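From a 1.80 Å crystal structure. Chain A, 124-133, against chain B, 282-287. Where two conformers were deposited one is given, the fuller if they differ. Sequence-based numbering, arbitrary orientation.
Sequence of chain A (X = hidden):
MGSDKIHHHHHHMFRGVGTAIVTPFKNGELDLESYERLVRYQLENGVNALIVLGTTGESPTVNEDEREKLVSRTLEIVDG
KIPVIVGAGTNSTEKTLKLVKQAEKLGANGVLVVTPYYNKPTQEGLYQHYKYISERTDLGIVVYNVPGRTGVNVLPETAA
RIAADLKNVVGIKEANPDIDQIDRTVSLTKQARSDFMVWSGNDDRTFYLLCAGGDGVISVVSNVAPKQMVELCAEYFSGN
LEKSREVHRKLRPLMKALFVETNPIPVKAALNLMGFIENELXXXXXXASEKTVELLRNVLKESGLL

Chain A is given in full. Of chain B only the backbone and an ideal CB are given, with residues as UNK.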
# COMPACT_ATOMS: atom_id res chain seq x y z
N GLU A 124 -22.35 3.42 6.22
CA GLU A 124 -23.71 3.42 6.75
C GLU A 124 -23.97 2.29 7.77
O GLU A 124 -24.64 2.51 8.76
CB GLU A 124 -24.73 3.36 5.60
CG GLU A 124 -26.19 3.37 6.01
CD GLU A 124 -26.63 4.64 6.71
OE1 GLU A 124 -25.93 5.67 6.61
OE2 GLU A 124 -27.71 4.61 7.35
N GLY A 125 -23.45 1.10 7.48
CA GLY A 125 -23.52 -0.03 8.38
C GLY A 125 -22.89 0.29 9.71
O GLY A 125 -23.43 -0.05 10.77
N LEU A 126 -21.71 0.93 9.68
CA LEU A 126 -21.09 1.36 10.92
C LEU A 126 -21.96 2.33 11.71
O LEU A 126 -22.11 2.23 12.90
CB LEU A 126 -19.74 2.01 10.64
CG LEU A 126 -18.70 1.06 10.11
CD1 LEU A 126 -17.45 1.83 9.64
CD2 LEU A 126 -18.29 0.02 11.21
N TYR A 127 -22.51 3.32 11.03
CA TYR A 127 -23.42 4.23 11.68
C TYR A 127 -24.58 3.48 12.31
O TYR A 127 -24.89 3.72 13.50
CB TYR A 127 -23.93 5.24 10.66
CG TYR A 127 -24.92 6.21 11.22
CD1 TYR A 127 -24.51 7.27 12.01
CD2 TYR A 127 -26.24 6.08 10.94
CE1 TYR A 127 -25.45 8.20 12.51
CE2 TYR A 127 -27.20 6.99 11.45
CZ TYR A 127 -26.79 8.05 12.24
OH TYR A 127 -27.74 8.97 12.70
N GLN A 128 -25.23 2.59 11.54
CA GLN A 128 -26.37 1.84 12.06
C GLN A 128 -26.03 0.95 13.25
O GLN A 128 -26.85 0.81 14.16
CB GLN A 128 -27.09 1.07 10.93
CG GLN A 128 -27.81 1.97 9.96
CD GLN A 128 -29.00 2.68 10.56
OE1 GLN A 128 -29.53 2.24 11.58
NE2 GLN A 128 -29.43 3.76 9.92
N HIS A 129 -24.83 0.33 13.22
CA HIS A 129 -24.30 -0.50 14.31
C HIS A 129 -24.23 0.30 15.61
O HIS A 129 -24.80 -0.11 16.60
CB HIS A 129 -22.93 -1.05 13.89
CG HIS A 129 -22.21 -1.84 14.93
ND1 HIS A 129 -22.52 -3.15 15.23
CD2 HIS A 129 -21.11 -1.52 15.65
CE1 HIS A 129 -21.64 -3.60 16.13
NE2 HIS A 129 -20.78 -2.62 16.40
N TYR A 130 -23.54 1.44 15.58
CA TYR A 130 -23.38 2.29 16.78
C TYR A 130 -24.71 2.90 17.20
O TYR A 130 -24.98 3.03 18.40
CB TYR A 130 -22.32 3.34 16.53
CG TYR A 130 -20.92 2.74 16.50
CD1 TYR A 130 -20.34 2.26 17.69
CD2 TYR A 130 -20.21 2.59 15.32
CE1 TYR A 130 -19.11 1.62 17.64
CE2 TYR A 130 -18.97 2.00 15.30
CZ TYR A 130 -18.43 1.52 16.47
OH TYR A 130 -17.18 0.91 16.44
N LYS A 131 -25.56 3.24 16.23
CA LYS A 131 -26.88 3.79 16.57
C LYS A 131 -27.73 2.77 17.35
O LYS A 131 -28.37 3.08 18.38
CB LYS A 131 -27.64 4.19 15.31
CG LYS A 131 -28.97 4.85 15.65
CD LYS A 131 -29.46 5.79 14.59
CE LYS A 131 -30.52 5.17 13.71
NZ LYS A 131 -29.90 4.29 12.71
N TYR A 132 -27.78 1.57 16.82
CA TYR A 132 -28.53 0.48 17.44
C TYR A 132 -28.10 0.31 18.88
O TYR A 132 -28.93 0.23 19.78
CB TYR A 132 -28.32 -0.83 16.70
CG TYR A 132 -29.18 -1.98 17.21
CD1 TYR A 132 -30.49 -2.15 16.78
CD2 TYR A 132 -28.67 -2.90 18.12
CE1 TYR A 132 -31.28 -3.22 17.23
CE2 TYR A 132 -29.45 -3.95 18.59
CZ TYR A 132 -30.74 -4.11 18.13
OH TYR A 132 -31.51 -5.14 18.58
N ILE A 133 -26.80 0.26 19.10
CA ILE A 133 -26.27 0.07 20.45
C ILE A 133 -26.53 1.27 21.37
O ILE A 133 -27.04 1.13 22.50
CB ILE A 133 -24.77 -0.24 20.37
CG1 ILE A 133 -24.54 -1.51 19.52
CG2 ILE A 133 -24.22 -0.42 21.73
CD1 ILE A 133 -23.11 -1.66 18.97
N UNK B 282 -28.15 -8.89 7.94
CA UNK B 282 -28.14 -8.54 9.34
C UNK B 282 -27.02 -7.52 9.64
O UNK B 282 -25.87 -7.66 9.15
CB UNK B 282 -27.97 -9.80 10.19
N UNK B 283 -27.38 -6.56 10.46
CA UNK B 283 -26.46 -5.53 10.93
C UNK B 283 -25.20 -6.21 11.50
O UNK B 283 -25.30 -7.16 12.31
CB UNK B 283 -27.13 -4.64 11.98
N UNK B 284 -23.99 -5.70 11.19
CA UNK B 284 -23.74 -4.40 10.57
C UNK B 284 -23.82 -4.30 9.04
O UNK B 284 -23.56 -3.23 8.50
CB UNK B 284 -22.34 -3.94 11.00
N UNK B 285 -24.22 -5.37 8.35
CA UNK B 285 -24.43 -5.27 6.91
C UNK B 285 -25.80 -4.65 6.66
O UNK B 285 -26.68 -4.80 7.50
CB UNK B 285 -24.32 -6.64 6.24
N UNK B 286 -25.97 -3.98 5.52
CA UNK B 286 -27.22 -3.29 5.12
C UNK B 286 -27.37 -3.52 3.63
O UNK B 286 -26.38 -3.87 2.96
CB UNK B 286 -27.20 -1.80 5.45
N UNK B 287 -28.60 -3.41 3.09
CA UNK B 287 -28.82 -3.62 1.68
C UNK B 287 -27.97 -2.72 0.76
O UNK B 287 -27.59 -1.60 1.14
CB UNK B 287 -30.30 -3.40 1.38

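Chain A offers one face of a helix, with Gly125(A), Gln128(A), His129(A) and Tyr132(A) along it. Chain B runs past this face as a loop.

Position 282 lies out of reach of the helix. Its ideal CB has no atom of chain A within 5.5 Å, so the visible atoms set little limit on size or charge. The deposited residue is Arg282(B). Its side chain is extended and makes no contact with the helix; its guanidinium is hydrogen-bonded elsewhere in the structure.

Position 283 points its CA-to-CB bond toward the helix, yet nothing of chain A is within 5.5 Å of the ideal CB. There is room for a side chain of medium length. The nearby surface includes the CB atoms of Gln128(A) and Tyr132(A), so leucine, methionine or isoleucine would all be reasonable. The deposited residue is Leu283(B), with chi1 m and chi2 t. Its CD2 packs 3.7 Å from CB of Gln128(A), and its CD1 lies 4.5 Å from CB of Tyr132(A).

Position 284 follows a cis peptide bond, which strongly favours proline. The ideal CB points toward the helix, 4.0 Å from O of Gly125(A) and 4.1 Å from CB of His129(A), so a compact apolar group suits. The deposited residue is Pro284(B). Its CB sits 4.2 Å from CB of His129(A) and approaches the imidazole obliquely. Its carbonyl O meets CA of Gly125(A) at 3.2 Å, a CA-H...O contact. The glycine makes this approach possible: an ideal CB there would fall 2.2 Å from that same O of Pro284(B), a clash.

Position 285 directs its CA-to-CB bond away from the helix. Chain A does not choose among side chains here. The deposited residue is Leu285(B), which makes no contact with the helix. Its backbone N donates to O of Arg282(B) at 2.9 Å, a bond that helps hold the turn.

Position 286 points toward the helix again, and its backbone is extended. The ideal CB is 5.0 Å from CA of Gly125(A) and 5.3 Å from CG of Glu124(A). A small or medium side chain, mainly apolar, would fit; valine and isoleucine suit the extended backbone, and threonine could too. The deposited residue is Val286(B). Its CG1 rests 4.0 Å from CA of Gly125(A), where the helix has no side chain.

Position 287 is out of reach, and its phi of -57° permits many residues, proline included. Pro287(B) is deposited and leaves the helix untouched.

Chain B, residues 282-287: RLPLVP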
# COMPACT_ATOMS: atom_id res chain seq x y z
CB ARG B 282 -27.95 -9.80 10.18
CG ARG B 282 -29.17 -10.72 10.10
CD ARG B 282 -29.05 -11.95 10.91
NE ARG B 282 -30.31 -12.65 10.92
CZ ARG B 282 -30.50 -13.85 11.43
NH1 ARG B 282 -29.50 -14.49 11.99
NH2 ARG B 282 -31.70 -14.39 11.39
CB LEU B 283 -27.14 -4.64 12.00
CG LEU B 283 -28.09 -3.53 11.52
CD1 LEU B 283 -28.70 -2.74 12.68
CD2 LEU B 283 -27.33 -2.61 10.55
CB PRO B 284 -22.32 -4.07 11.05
CG PRO B 284 -21.63 -5.44 11.13
CD PRO B 284 -22.73 -6.36 11.61
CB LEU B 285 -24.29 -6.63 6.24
CG LEU B 285 -22.92 -7.28 6.51
CD1 LEU B 285 -22.82 -8.55 5.70
CD2 LEU B 285 -21.76 -6.35 6.21
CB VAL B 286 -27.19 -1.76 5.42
CG1 VAL B 286 -26.88 -1.48 6.87
CG2 VAL B 286 -26.17 -1.06 4.57
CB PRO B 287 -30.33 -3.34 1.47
CG PRO B 287 -30.94 -3.49 2.78
CD PRO B 287 -29.86 -3.18 3.83
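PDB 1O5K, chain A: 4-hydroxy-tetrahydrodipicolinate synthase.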